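Local coordinates for hypothetical protein yxiM (Bacillus subtilis, PDB 2O14) that is probably a GDSL-family esterase, with a galactose-binding-like beta domain joined to a hydrolase domain that carries the likely catalytic residues, at residues A[112-117]-A[175-180]; A[97-102]-A[141-146]; A[162-167]-A[199-204]; A[210-215]-A[236-241]. All coordinates share one frame; numbering follows the deposited sequence.

The four contacts run from the galactose-binding-like beta domain into the GDSL hydrolase domain. Contact 2 lies inside the beta domain, and contact 1 joins the two domains; the centres of contacts 1 and 2 lie about 12 Å apart, and strands 100-105 and 108-115 are neighbours in one sheet. Contact 1 reaches contact 3 through the hydrogen bond of Asn204 ND2 to Asn175 OD1, 2.9 Å long. Contacts 3 and 4 share the parallel sheet of the hydrolase domain, with centres about 19 Å apart. Each contact has a side chain within about 10 Å of that of Ser171, the nucleophile inferred from relatives: Asn241 (about 5 Å, the nearest), Asn113 (8 Å), Arg100 (9 Å) and Asn204 (10 Å).

Contact 1: residues A[112-117]-A[175-180]; sequences INMTGD and NYYPLN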
loop_
_atom_site.group_PDB
_atom_site.type_symbol
_atom_site.label_atom_id
_atom_site.label_comp_id
_atom_site.label_asym_id
_atom_site.label_seq_id
_atom_site.Cartn_x
_atom_site.Cartn_y
_atom_site.Cartn_z
ATOM N N ILE A 112 -2.527 -2.977 1.551
ATOM C CA ILE A 112 -2.729 -2.320 2.836
ATOM C C ILE A 112 -3.998 -1.490 3.003
ATOM O O ILE A 112 -4.297 -0.609 2.198
ATOM C CB ILE A 112 -1.523 -1.402 3.192
ATOM C CG1 ILE A 112 -0.224 -2.215 3.250
ATOM C CG2 ILE A 112 -1.778 -0.708 4.525
ATOM C CD1 ILE A 112 -0.214 -3.319 4.313
ATOM N N ASN A 113 -4.730 -1.785 4.073
ATOM C CA ASN A 113 -5.943 -1.064 4.442
ATOM C C ASN A 113 -6.985 -0.740 3.377
ATOM O O ASN A 113 -7.273 0.432 3.123
ATOM C CB ASN A 113 -5.561 0.241 5.160
ATOM C CG ASN A 113 -4.893 -0.004 6.505
ATOM O OD1 ASN A 113 -4.105 0.815 6.969
ATOM N ND2 ASN A 113 -5.221 -1.127 7.143
HETATM N N MSE A 114 -7.558 -1.769 2.764
HETATM C CA MSE A 114 -8.621 -1.564 1.791
HETATM C C MSE A 114 -9.837 -1.241 2.670
HETATM O O MSE A 114 -9.931 -1.734 3.797
HETATM C CB MSE A 114 -8.873 -2.851 0.996
HETATM C CG MSE A 114 -7.716 -3.301 0.115
HETATM SE SE MSE A 114 -7.988 -5.128 -0.526
HETATM C CE MSE A 114 -7.971 -5.974 1.213
ATOM N N THR A 115 -10.760 -0.418 2.182
ATOM C CA THR A 115 -11.935 -0.074 2.987
ATOM C C THR A 115 -13.235 -0.167 2.198
ATOM O O THR A 115 -13.228 -0.146 0.966
ATOM C CB THR A 115 -11.827 1.359 3.575
ATOM O OG1 THR A 115 -11.910 2.322 2.517
ATOM C CG2 THR A 115 -10.502 1.544 4.321
ATOM N N GLY A 116 -14.351 -0.278 2.916
ATOM C CA GLY A 116 -15.643 -0.359 2.262
ATOM C C GLY A 116 -16.042 -1.757 1.823
ATOM O O GLY A 116 -15.195 -2.546 1.384
ATOM N N ASP A 117 -17.332 -2.062 1.949
ATOM C CA ASP A 117 -17.862 -3.362 1.551
ATOM C C ASP A 117 -17.539 -3.612 0.082
ATOM O O ASP A 117 -17.679 -2.715 -0.748
ATOM C CB ASP A 117 -19.386 -3.402 1.712
ATOM C CG ASP A 117 -19.838 -3.177 3.135
ATOM O OD1 ASP A 117 -18.982 -3.179 4.045
ATOM O OD2 ASP A 117 -21.060 -3.008 3.341
ATOM N N ASN A 175 -3.120 4.647 0.255
ATOM C CA ASN A 175 -4.270 4.484 -0.620
ATOM C C ASN A 175 -5.579 4.628 0.145
ATOM O O ASN A 175 -5.698 4.189 1.290
ATOM C CB ASN A 175 -4.272 3.097 -1.270
ATOM C CG ASN A 175 -3.180 2.922 -2.297
ATOM O OD1 ASN A 175 -2.824 3.864 -3.005
ATOM N ND2 ASN A 175 -2.659 1.698 -2.410
ATOM N N TYR A 176 -6.557 5.253 -0.498
ATOM C CA TYR A 176 -7.886 5.399 0.076
ATOM C C TYR A 176 -8.817 4.719 -0.932
ATOM O O TYR A 176 -8.531 4.707 -2.131
ATOM C CB TYR A 176 -8.252 6.874 0.260
ATOM C CG TYR A 176 -7.467 7.544 1.363
ATOM C CD1 TYR A 176 -6.154 7.973 1.154
ATOM C CD2 TYR A 176 -8.016 7.699 2.630
ATOM C CE1 TYR A 176 -5.402 8.540 2.190
ATOM C CE2 TYR A 176 -7.274 8.262 3.675
ATOM C CZ TYR A 176 -5.971 8.679 3.449
ATOM O OH TYR A 176 -5.232 9.219 4.480
ATOM N N TYR A 177 -9.911 4.134 -0.461
ATOM C CA TYR A 177 -10.823 3.446 -1.368
ATOM C C TYR A 177 -12.205 4.085 -1.465
ATOM O O TYR A 177 -12.687 4.698 -0.512
ATOM C CB TYR A 177 -10.951 1.976 -0.952
ATOM C CG TYR A 177 -9.658 1.203 -1.107
ATOM C CD1 TYR A 177 -8.574 1.429 -0.255
ATOM C CD2 TYR A 177 -9.502 0.278 -2.135
ATOM C CE1 TYR A 177 -7.365 0.746 -0.430
ATOM C CE2 TYR A 177 -8.303 -0.403 -2.322
ATOM C CZ TYR A 177 -7.242 -0.168 -1.473
ATOM O OH TYR A 177 -6.064 -0.842 -1.683
ATOM N N PRO A 178 -12.859 3.958 -2.635
ATOM C CA PRO A 178 -12.379 3.264 -3.838
ATOM C C PRO A 178 -11.161 3.960 -4.447
ATOM O O PRO A 178 -11.088 5.186 -4.458
ATOM C CB PRO A 178 -13.586 3.316 -4.773
ATOM C CG PRO A 178 -14.746 3.328 -3.826
ATOM C CD PRO A 178 -14.282 4.312 -2.778
ATOM N N LEU A 179 -10.217 3.178 -4.959
ATOM C CA LEU A 179 -8.993 3.714 -5.556
ATOM C C LEU A 179 -9.158 4.832 -6.582
ATOM O O LEU A 179 -8.336 5.749 -6.643
ATOM C CB LEU A 179 -8.191 2.590 -6.210
ATOM C CG LEU A 179 -7.516 1.587 -5.276
ATOM C CD1 LEU A 179 -6.832 0.511 -6.111
ATOM C CD2 LEU A 179 -6.509 2.306 -4.387
ATOM N N ASN A 180 -10.206 4.760 -7.394
ATOM C CA ASN A 180 -10.417 5.773 -8.426
ATOM C C ASN A 180 -11.615 6.672 -8.167
ATOM O O ASN A 180 -12.097 7.344 -9.077
ATOM C CB ASN A 180 -10.573 5.090 -9.786
ATOM C CG ASN A 180 -9.311 4.366 -10.223
ATOM O OD1 ASN A 180 -9.359 3.456 -11.053
ATOM N ND2 ASN A 180 -8.171 4.775 -9.670
HETATM O O HOH W 1 -3.940 -0.283 -0.269
HETATM O O HOH W 2 -3.877 2.609 2.956
HETATM O O HOH W 3 -7.549 3.248 2.981
HETATM O O HOH W 4 -9.898 4.189 2.243
HETATM O O HOH W 5 -14.276 3.461 1.864
#
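Tyr177 lays one face of its ring on the backbone of Met114 (modelled as selenomethionine), and this meeting joins the two domains: residues 112-117 belong to edge strand 108-115 of the galactose-binding-like sheet, and residues 175-180 to a loop after strand 164-169 of the GDSL hydrolase fold. The tight part is a CH-pi contact, Met114 CA standing 3.7 Å from the centroid of the Tyr177 ring and 23° off its normal. Met114 chi1 of -65° sets CG beside its backbone N, and there CG rests 3.5 Å from Tyr177 CZ at the phenol end. Leu179 CD2, of the same loop, lies over the rim of the opposite face. Tyrosine suits the place because its flat face packs on the strand while its hydroxyl meets polar partners, among them Asp121 OD2.

Around the ring edge the contact is wet, and waters bridge strand and loop. One donates to Asn113 O (2.8 Å) and to Asn175 O (2.7 Å). Another accepts from Tyr177 N at 2.7 Å and bonds to Thr115 OG1; a threonine here offers a hydroxyl for this water and for a second one that donates to Tyr177 O. Asn175 OD1 accepts a hydrogen bond from Asn204 ND2. At the far end of the ring, a water accepts from Asn175 ND2 and donates to Ile112 O and to Tyr177 OH, the latter at 2.6 Å.

Contact 2: residues A[97-102]-A[141-146]; sequences NTARAS and AGTAFT. With SO4 (sulfate ion), chain C.
In the galactose-binding-like beta domain, the loop leading into strand 100-105 packs on the loop leading into strand 146-156 and its first residue, Thr146, whose OG1 donates to Asn97 O at 3.0 Å. The hydroxyl stands above the carbonyl plane, 56° out of it. One water accepts from Thr146 N and donates to Ala144 O while also bonding to Thr98 OG1; a second accepts from Arg100 N and donates to Thr143 OG1 and Ala144 O. Thr98 OG1 also bonds Gly96 O, and Thr143 OG1 bonds Lys140 O.

The apolar contacts are made by two alanine methyls: Ala99 CB meets Thr143 CG2 at 3.6 Å, and Ala101 CB fits against the ring edge of Phe145, 3.7 Å from CD1. Tyr72 meets the Phe145 ring edge-to-face.

Arg100 turns to a sulfate, probably from the crystallisation liquor: its chain bends at chi3 (63°), NE donates to sulfate O1 and NH2 to O4, both at 3.0 Å. A methionine here, having neither NE nor NH2, would probably leave the sulfate held more weakly, by Lys140 NZ. This grip is consistent with a positively charged patch that could attract an anion; the Arg100 side chain is about 9 Å from that of Ser171, the presumed nucleophile.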
loop_
_atom_site.group_PDB
_atom_site.type_symbol
_atom_site.label_atom_id
_atom_site.label_comp_id
_atom_site.label_asym_id
_atom_site.label_seq_id
_atom_site.Cartn_x
_atom_site.Cartn_y
_atom_site.Cartn_z
ATOM N N ASN A 97 -18.145 -7.480 3.534
ATOM C CA ASN A 97 -18.423 -6.249 4.273
ATOM C C ASN A 97 -17.136 -5.889 4.997
ATOM O O ASN A 97 -16.588 -6.694 5.754
ATOM C CB ASN A 97 -19.580 -6.462 5.246
ATOM C CG ASN A 97 -20.894 -6.681 4.526
ATOM O OD1 ASN A 97 -21.929 -6.901 5.152
ATOM N ND2 ASN A 97 -20.857 -6.616 3.194
ATOM N N THR A 98 -16.658 -4.675 4.756
ATOM C CA THR A 98 -15.384 -4.240 5.304
ATOM C C THR A 98 -15.323 -2.835 5.885
ATOM O O THR A 98 -15.848 -1.894 5.304
ATOM C CB THR A 98 -14.304 -4.319 4.196
ATOM O OG1 THR A 98 -14.192 -5.671 3.736
ATOM C CG2 THR A 98 -12.950 -3.825 4.711
ATOM N N ALA A 99 -14.671 -2.707 7.037
ATOM C CA ALA A 99 -14.456 -1.402 7.657
ATOM C C ALA A 99 -13.052 -1.034 7.155
ATOM O O ALA A 99 -12.872 -0.065 6.429
ATOM C CB ALA A 99 -14.471 -1.515 9.178
ATOM N N ARG A 100 -12.062 -1.839 7.529
ATOM C CA ARG A 100 -10.688 -1.624 7.081
ATOM C C ARG A 100 -9.907 -2.913 7.285
ATOM O O ARG A 100 -9.801 -3.411 8.408
ATOM C CB ARG A 100 -10.018 -0.477 7.848
ATOM C CG ARG A 100 -8.574 -0.235 7.416
ATOM C CD ARG A 100 -8.108 1.170 7.737
ATOM N NE ARG A 100 -8.108 1.450 9.167
ATOM C CZ ARG A 100 -7.278 0.887 10.042
ATOM N NH1 ARG A 100 -6.370 0.005 9.637
ATOM N NH2 ARG A 100 -7.351 1.214 11.326
ATOM N N ALA A 101 -9.370 -3.454 6.195
ATOM C CA ALA A 101 -8.622 -4.702 6.252
ATOM C C ALA A 101 -7.491 -4.742 5.234
ATOM O O ALA A 101 -7.486 -3.986 4.261
ATOM C CB ALA A 101 -9.567 -5.874 6.010
ATOM N N SER A 102 -6.526 -5.622 5.478
ATOM C CA SER A 102 -5.390 -5.798 4.579
ATOM C C SER A 102 -5.397 -7.229 4.063
ATOM O O SER A 102 -6.063 -8.098 4.622
ATOM C CB SER A 102 -4.072 -5.527 5.313
ATOM O OG SER A 102 -3.931 -4.146 5.628
ATOM N N ALA A 141 -8.346 -3.589 13.998
ATOM C CA ALA A 141 -8.638 -4.636 14.962
ATOM C C ALA A 141 -10.072 -4.503 15.460
ATOM O O ALA A 141 -10.541 -3.402 15.744
ATOM C CB ALA A 141 -7.665 -4.555 16.136
ATOM N N GLY A 142 -10.771 -5.630 15.549
ATOM C CA GLY A 142 -12.141 -5.611 16.026
ATOM C C GLY A 142 -13.188 -5.627 14.931
ATOM O O GLY A 142 -14.374 -5.784 15.217
ATOM N N THR A 143 -12.770 -5.454 13.682
ATOM C CA THR A 143 -13.716 -5.467 12.573
ATOM C C THR A 143 -13.658 -6.805 11.827
ATOM O O THR A 143 -12.747 -7.604 12.038
ATOM C CB THR A 143 -13.452 -4.291 11.603
ATOM O OG1 THR A 143 -12.104 -4.344 11.130
ATOM C CG2 THR A 143 -13.670 -2.966 12.318
ATOM N N ALA A 144 -14.639 -7.050 10.964
ATOM C CA ALA A 144 -14.706 -8.297 10.214
ATOM C C ALA A 144 -13.770 -8.334 9.009
ATOM O O ALA A 144 -13.778 -7.433 8.167
ATOM C CB ALA A 144 -16.138 -8.552 9.764
ATOM N N PHE A 145 -12.959 -9.386 8.934
ATOM C CA PHE A 145 -12.033 -9.561 7.818
ATOM C C PHE A 145 -12.693 -10.594 6.912
ATOM O O PHE A 145 -12.647 -11.795 7.173
ATOM C CB PHE A 145 -10.681 -10.032 8.351
ATOM C CG PHE A 145 -10.101 -9.099 9.376
ATOM C CD1 PHE A 145 -10.040 -7.730 9.123
ATOM C CD2 PHE A 145 -9.663 -9.572 10.610
ATOM C CE1 PHE A 145 -9.555 -6.843 10.082
ATOM C CE2 PHE A 145 -9.174 -8.691 11.580
ATOM C CZ PHE A 145 -9.123 -7.329 11.315
ATOM N N THR A 146 -13.328 -10.098 5.858
ATOM C CA THR A 146 -14.081 -10.932 4.934
ATOM C C THR A 146 -13.585 -10.943 3.495
ATOM O O THR A 146 -12.976 -9.979 3.024
ATOM C CB THR A 146 -15.533 -10.469 4.902
ATOM O OG1 THR A 146 -15.576 -9.127 4.406
ATOM C CG2 THR A 146 -16.134 -10.495 6.297
HETATM S S SO4 C . -10.001 4.021 11.324
HETATM O O1 SO4 C . -10.379 2.896 10.447
HETATM O O2 SO4 C . -10.755 3.946 12.593
HETATM O O3 SO4 C . -10.315 5.289 10.632
HETATM O O4 SO4 C . -8.558 3.966 11.624
HETATM O O HOH W 6 -12.734 -7.385 5.526
HETATM O O HOH W 7 -12.759 -4.766 8.478
#

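Contact 3: residues A[162-167]-A[199-204]; sequences NRTIYV and TFQVRN
Residues 164-167 and 201-204 pair as parallel strands, two neighbours of the five-stranded parallel sheet of the GDSL hydrolase domain; they belong to a beta-alpha-beta unit, and 201-204 is an outermost strand of the sheet within the chain. Four backbone hydrogen bonds hold them. Gln201 N donates to Arg163 O and Arg203 N to Ile165 O, while in return Ile165 N reaches Gln201 O at 2.6 Å and Val167 N reaches Arg203 O at 2.9 Å, the last almost straight at 176°.

Apolar packing covers the face that carries Ile165 and Val167. Ile165 is long enough for CD1 to lie over the Phe200 ring in a CH-pi contact, 3.8 Å from its centroid, and Val167 CG2 faces Val202 CG1 more loosely.

Arginines pack through their carbon chains as well as their charged ends. Arg163 is extended from CG to NE and runs across Phe200, with NE 3.2 Å from CE2 and Phe200 CZ over one face of the guanidinium, the planes 55° apart; NE itself donates to Gly231 O. On the face that carries Thr164, Gln201, Tyr166 and Arg203, Arg203 runs alongside Tyr166, CD lying 3.4 Å from CE1, and Thr164 CG2 sits over the centre of the tyrosine ring.

Polar groups finish the strand end. Asn204 OD1 packs 3.8 Å from Val167 CB and accepts from Ala206 N, while ND2 donates to Val173 O besides its bond to Asn175. A buried amide with all these partners is likely to be fixed in its rotation, which ties the edge strand to the loop that follows Ser171.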
loop_
_atom_site.group_PDB
_atom_site.type_symbol
_atom_site.label_atom_id
_atom_site.label_comp_id
_atom_site.label_asym_id
_atom_site.label_seq_id
_atom_site.Cartn_x
_atom_site.Cartn_y
_atom_site.Cartn_z
ATOM N N ASN A 162 7.756 -8.126 -11.613
ATOM C CA ASN A 162 8.059 -7.124 -12.627
ATOM C C ASN A 162 8.697 -5.940 -11.903
ATOM O O ASN A 162 8.646 -5.861 -10.673
ATOM C CB ASN A 162 6.785 -6.653 -13.336
ATOM C CG ASN A 162 6.253 -7.672 -14.325
ATOM O OD1 ASN A 162 6.994 -8.179 -15.167
ATOM N ND2 ASN A 162 4.962 -7.969 -14.238
ATOM N N ARG A 163 9.299 -5.028 -12.656
ATOM C CA ARG A 163 9.924 -3.857 -12.054
ATOM C C ARG A 163 8.845 -3.129 -11.252
ATOM O O ARG A 163 7.739 -2.905 -11.750
ATOM C CB ARG A 163 10.484 -2.954 -13.142
ATOM C CG ARG A 163 11.537 -1.997 -12.651
ATOM C CD ARG A 163 12.180 -1.290 -13.818
ATOM N NE ARG A 163 13.240 -0.390 -13.389
ATOM C CZ ARG A 163 13.949 0.361 -14.222
ATOM N NH1 ARG A 163 13.702 0.310 -15.527
ATOM N NH2 ARG A 163 14.891 1.167 -13.754
ATOM N N THR A 164 9.157 -2.758 -10.016
ATOM C CA THR A 164 8.155 -2.117 -9.177
ATOM C C THR A 164 8.651 -0.980 -8.301
ATOM O O THR A 164 9.802 -0.957 -7.879
ATOM C CB THR A 164 7.513 -3.149 -8.226
ATOM O OG1 THR A 164 7.116 -4.310 -8.968
ATOM C CG2 THR A 164 6.298 -2.548 -7.525
ATOM N N ILE A 165 7.749 -0.041 -8.028
ATOM C CA ILE A 165 8.031 1.081 -7.145
ATOM C C ILE A 165 7.287 0.739 -5.854
ATOM O O ILE A 165 6.054 0.717 -5.842
ATOM C CB ILE A 165 7.438 2.406 -7.662
ATOM C CG1 ILE A 165 8.002 2.752 -9.040
ATOM C CG2 ILE A 165 7.746 3.528 -6.665
ATOM C CD1 ILE A 165 9.472 3.044 -9.027
ATOM N N TYR A 166 8.019 0.452 -4.781
ATOM C CA TYR A 166 7.382 0.135 -3.504
ATOM C C TYR A 166 7.301 1.432 -2.710
ATOM O O TYR A 166 8.325 2.068 -2.442
ATOM C CB TYR A 166 8.205 -0.904 -2.741
ATOM C CG TYR A 166 8.230 -2.254 -3.416
ATOM C CD1 TYR A 166 7.220 -3.188 -3.189
ATOM C CD2 TYR A 166 9.241 -2.583 -4.317
ATOM C CE1 TYR A 166 7.218 -4.419 -3.841
ATOM C CE2 TYR A 166 9.244 -3.808 -4.977
ATOM C CZ TYR A 166 8.232 -4.719 -4.736
ATOM O OH TYR A 166 8.235 -5.923 -5.396
ATOM N N VAL A 167 6.090 1.827 -2.335
ATOM C CA VAL A 167 5.907 3.072 -1.600
ATOM C C VAL A 167 5.639 2.905 -0.108
ATOM O O VAL A 167 4.777 2.124 0.303
ATOM C CB VAL A 167 4.747 3.904 -2.198
ATOM C CG1 VAL A 167 4.718 5.290 -1.566
ATOM C CG2 VAL A 167 4.900 4.011 -3.706
ATOM N N THR A 199 6.577 0.185 -17.461
ATOM C CA THR A 199 7.924 0.270 -16.918
ATOM C C THR A 199 7.947 -0.103 -15.438
ATOM O O THR A 199 8.837 -0.823 -14.979
ATOM C CB THR A 199 8.501 1.697 -17.059
ATOM O OG1 THR A 199 8.504 2.081 -18.439
ATOM C CG2 THR A 199 9.929 1.751 -16.518
ATOM N N PHE A 200 6.963 0.389 -14.694
ATOM C CA PHE A 200 6.891 0.111 -13.267
ATOM C C PHE A 200 5.521 -0.301 -12.770
ATOM O O PHE A 200 4.494 0.114 -13.300
ATOM C CB PHE A 200 7.285 1.338 -12.438
ATOM C CG PHE A 200 8.701 1.777 -12.611
ATOM C CD1 PHE A 200 9.001 2.910 -13.360
ATOM C CD2 PHE A 200 9.733 1.096 -11.977
ATOM C CE1 PHE A 200 10.311 3.365 -13.472
ATOM C CE2 PHE A 200 11.051 1.542 -12.083
ATOM C CZ PHE A 200 11.339 2.680 -12.830
ATOM N N GLN A 201 5.531 -1.126 -11.734
ATOM C CA GLN A 201 4.315 -1.535 -11.057
ATOM C C GLN A 201 4.411 -0.631 -9.834
ATOM O O GLN A 201 5.512 -0.296 -9.396
ATOM C CB GLN A 201 4.382 -2.997 -10.600
ATOM C CG GLN A 201 3.966 -4.027 -11.638
ATOM C CD GLN A 201 2.580 -3.758 -12.189
ATOM O OE1 GLN A 201 2.424 -3.023 -13.164
ATOM N NE2 GLN A 201 1.562 -4.340 -11.557
ATOM N N VAL A 202 3.279 -0.216 -9.290
ATOM C CA VAL A 202 3.309 0.624 -8.108
ATOM C C VAL A 202 2.599 -0.091 -6.966
ATOM O O VAL A 202 1.420 -0.412 -7.072
ATOM C CB VAL A 202 2.609 1.984 -8.354
ATOM C CG1 VAL A 202 2.647 2.818 -7.088
ATOM C CG2 VAL A 202 3.288 2.727 -9.493
ATOM N N ARG A 203 3.322 -0.362 -5.887
ATOM C CA ARG A 203 2.719 -1.009 -4.730
ATOM C C ARG A 203 2.811 -0.034 -3.558
ATOM O O ARG A 203 3.858 0.106 -2.930
ATOM C CB ARG A 203 3.439 -2.324 -4.402
ATOM C CG ARG A 203 3.305 -3.397 -5.483
ATOM C CD ARG A 203 4.084 -4.656 -5.106
ATOM N NE ARG A 203 3.492 -5.343 -3.961
ATOM C CZ ARG A 203 2.588 -6.313 -4.049
ATOM N NH1 ARG A 203 2.169 -6.726 -5.236
ATOM N NH2 ARG A 203 2.090 -6.858 -2.946
ATOM N N ASN A 204 1.701 0.644 -3.286
ATOM C CA ASN A 204 1.625 1.631 -2.215
ATOM C C ASN A 204 1.350 0.954 -0.878
ATOM O O ASN A 204 0.197 0.681 -0.533
ATOM C CB ASN A 204 0.515 2.637 -2.526
ATOM C CG ASN A 204 0.539 3.830 -1.602
ATOM O OD1 ASN A 204 1.306 3.867 -0.648
ATOM N ND2 ASN A 204 -0.304 4.816 -1.881
HETATM O O HOH W 8 6.753 -3.508 -14.473
#

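Contact 4: residues A[210-215]-A[236-241]; sequences QIARGF and LQLGIN
Ile211 and Asn241 bring their CA atoms within 5.6 Å of each other where the start of helix 212-217, with Ile211 at its N-cap, meets the turn after strand 233-237. That turn is the Gly-X-Asn motif of GDSL (SGNH) hydrolases; Gly239 takes a positive phi of 135°, a conformation that glycine bears easily.

Leu238 carries the apolar half. Its CG lies beside the backbone N (chi1 -70°), and CD1 nests against the helix, 3.7 Å from Ala212 CA and 4.0 Å from Phe215 CB, while CD2 approaches Gln210 O. An alanine here would probably open a gap under the first turn of the helix and leave Ala212 and Phe215 without their apolar partner. Ile211 CG2 adds a contact with Asn241 CB at 3.6 Å.

The Asn241 side chain lies about 5 Å from that of Ser171 and about 6 Å from that of His342, and as in relatives it probably helps form the oxyanion hole. Its backbone is steadied by a water that accepts from Asn241 N (2.9 Å) and Gly239 N and probably donates to Gln210 O. The same carbonyl takes a weak hydrogen bond from the amide, Asn241 ND2 to Gln210 O at 3.3 Å, bent to 128° at the hydrogen.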
loop_
_atom_site.group_PDB
_atom_site.type_symbol
_atom_site.label_atom_id
_atom_site.label_comp_id
_atom_site.label_asym_id
_atom_site.label_seq_id
_atom_site.Cartn_x
_atom_site.Cartn_y
_atom_site.Cartn_z
ATOM N N GLN A 210 1.169 6.137 10.287
ATOM C CA GLN A 210 2.405 5.388 10.494
ATOM C C GLN A 210 3.651 6.248 10.698
ATOM O O GLN A 210 3.751 7.373 10.194
ATOM C CB GLN A 210 2.641 4.423 9.327
ATOM C CG GLN A 210 3.746 3.399 9.593
ATOM C CD GLN A 210 3.462 2.548 10.817
ATOM O OE1 GLN A 210 3.038 1.388 10.714
ATOM N NE2 GLN A 210 3.672 3.128 11.990
ATOM N N ILE A 211 4.590 5.697 11.460
ATOM C CA ILE A 211 5.864 6.339 11.764
ATOM C C ILE A 211 6.950 5.373 11.285
ATOM O O ILE A 211 6.646 4.247 10.893
ATOM C CB ILE A 211 6.022 6.567 13.290
ATOM C CG1 ILE A 211 5.877 5.234 14.028
ATOM C CG2 ILE A 211 4.958 7.557 13.795
ATOM C CD1 ILE A 211 6.097 5.336 15.535
ATOM N N ALA A 212 8.207 5.801 11.326
ATOM C CA ALA A 212 9.315 4.958 10.883
ATOM C C ALA A 212 9.444 3.647 11.662
ATOM O O ALA A 212 9.602 2.577 11.070
ATOM C CB ALA A 212 10.634 5.738 10.971
ATOM N N ARG A 213 9.391 3.731 12.990
ATOM C CA ARG A 213 9.529 2.543 13.829
ATOM C C ARG A 213 8.483 1.494 13.457
ATOM O O ARG A 213 8.814 0.326 13.258
ATOM C CB ARG A 213 9.383 2.914 15.309
ATOM C CG ARG A 213 9.786 1.812 16.278
ATOM C CD ARG A 213 9.254 2.103 17.666
ATOM N NE ARG A 213 9.793 3.332 18.247
ATOM C CZ ARG A 213 9.049 4.261 18.845
ATOM N NH1 ARG A 213 9.617 5.342 19.363
ATOM N NH2 ARG A 213 7.729 4.125 18.899
ATOM N N GLY A 214 7.227 1.922 13.364
ATOM C CA GLY A 214 6.149 1.011 13.017
ATOM C C GLY A 214 6.278 0.409 11.626
ATOM O O GLY A 214 6.078 -0.788 11.440
ATOM N N PHE A 215 6.606 1.235 10.641
ATOM C CA PHE A 215 6.756 0.750 9.281
ATOM C C PHE A 215 7.827 -0.334 9.260
ATOM O O PHE A 215 7.690 -1.351 8.582
ATOM C CB PHE A 215 7.149 1.906 8.351
ATOM C CG PHE A 215 6.991 1.588 6.892
ATOM C CD1 PHE A 215 7.971 0.877 6.207
ATOM C CD2 PHE A 215 5.831 1.956 6.211
ATOM C CE1 PHE A 215 7.793 0.530 4.862
ATOM C CE2 PHE A 215 5.645 1.616 4.874
ATOM C CZ PHE A 215 6.626 0.901 4.197
ATOM N N LEU A 236 10.086 6.234 -0.106
ATOM C CA LEU A 236 9.701 6.400 1.290
ATOM C C LEU A 236 9.520 7.853 1.752
ATOM O O LEU A 236 10.388 8.702 1.539
ATOM C CB LEU A 236 10.755 5.683 2.153
ATOM C CG LEU A 236 10.644 5.438 3.665
ATOM C CD1 LEU A 236 10.981 6.700 4.408
ATOM C CD2 LEU A 236 9.257 4.946 4.024
ATOM N N GLN A 237 8.376 8.134 2.371
ATOM C CA GLN A 237 8.095 9.465 2.903
ATOM C C GLN A 237 7.400 9.358 4.256
ATOM O O GLN A 237 6.201 9.070 4.333
ATOM C CB GLN A 237 7.215 10.293 1.964
ATOM C CG GLN A 237 6.884 11.676 2.555
ATOM C CD GLN A 237 5.986 12.524 1.675
ATOM O OE1 GLN A 237 6.359 12.885 0.560
ATOM N NE2 GLN A 237 4.797 12.850 2.178
ATOM N N LEU A 238 8.167 9.585 5.315
ATOM C CA LEU A 238 7.648 9.543 6.676
ATOM C C LEU A 238 8.237 10.734 7.416
ATOM O O LEU A 238 9.138 11.404 6.906
ATOM C CB LEU A 238 8.054 8.234 7.368
ATOM C CG LEU A 238 7.392 6.949 6.857
ATOM C CD1 LEU A 238 8.101 5.734 7.437
ATOM C CD2 LEU A 238 5.917 6.939 7.241
ATOM N N GLY A 239 7.727 11.007 8.610
ATOM C CA GLY A 239 8.230 12.128 9.381
ATOM C C GLY A 239 7.116 12.958 9.991
ATOM O O GLY A 239 7.318 13.640 11.001
ATOM N N ILE A 240 5.932 12.898 9.390
ATOM C CA ILE A 240 4.802 13.663 9.886
ATOM C C ILE A 240 4.364 13.186 11.269
ATOM O O ILE A 240 4.435 13.936 12.247
ATOM C CB ILE A 240 3.608 13.585 8.904
ATOM C CG1 ILE A 240 4.005 14.204 7.561
ATOM C CG2 ILE A 240 2.399 14.320 9.479
ATOM C CD1 ILE A 240 2.907 14.142 6.511
ATOM N N ASN A 241 3.928 11.934 11.352
ATOM C CA ASN A 241 3.467 11.356 12.613
ATOM C C ASN A 241 4.615 11.136 13.588
ATOM O O ASN A 241 4.420 11.099 14.806
ATOM C CB ASN A 241 2.751 10.030 12.330
ATOM C CG ASN A 241 1.526 10.215 11.448
ATOM O OD1 ASN A 241 0.453 10.591 11.924
ATOM N ND2 ASN A 241 1.688 9.973 10.153
HETATM O O HOH W 9 4.653 10.159 9.169
#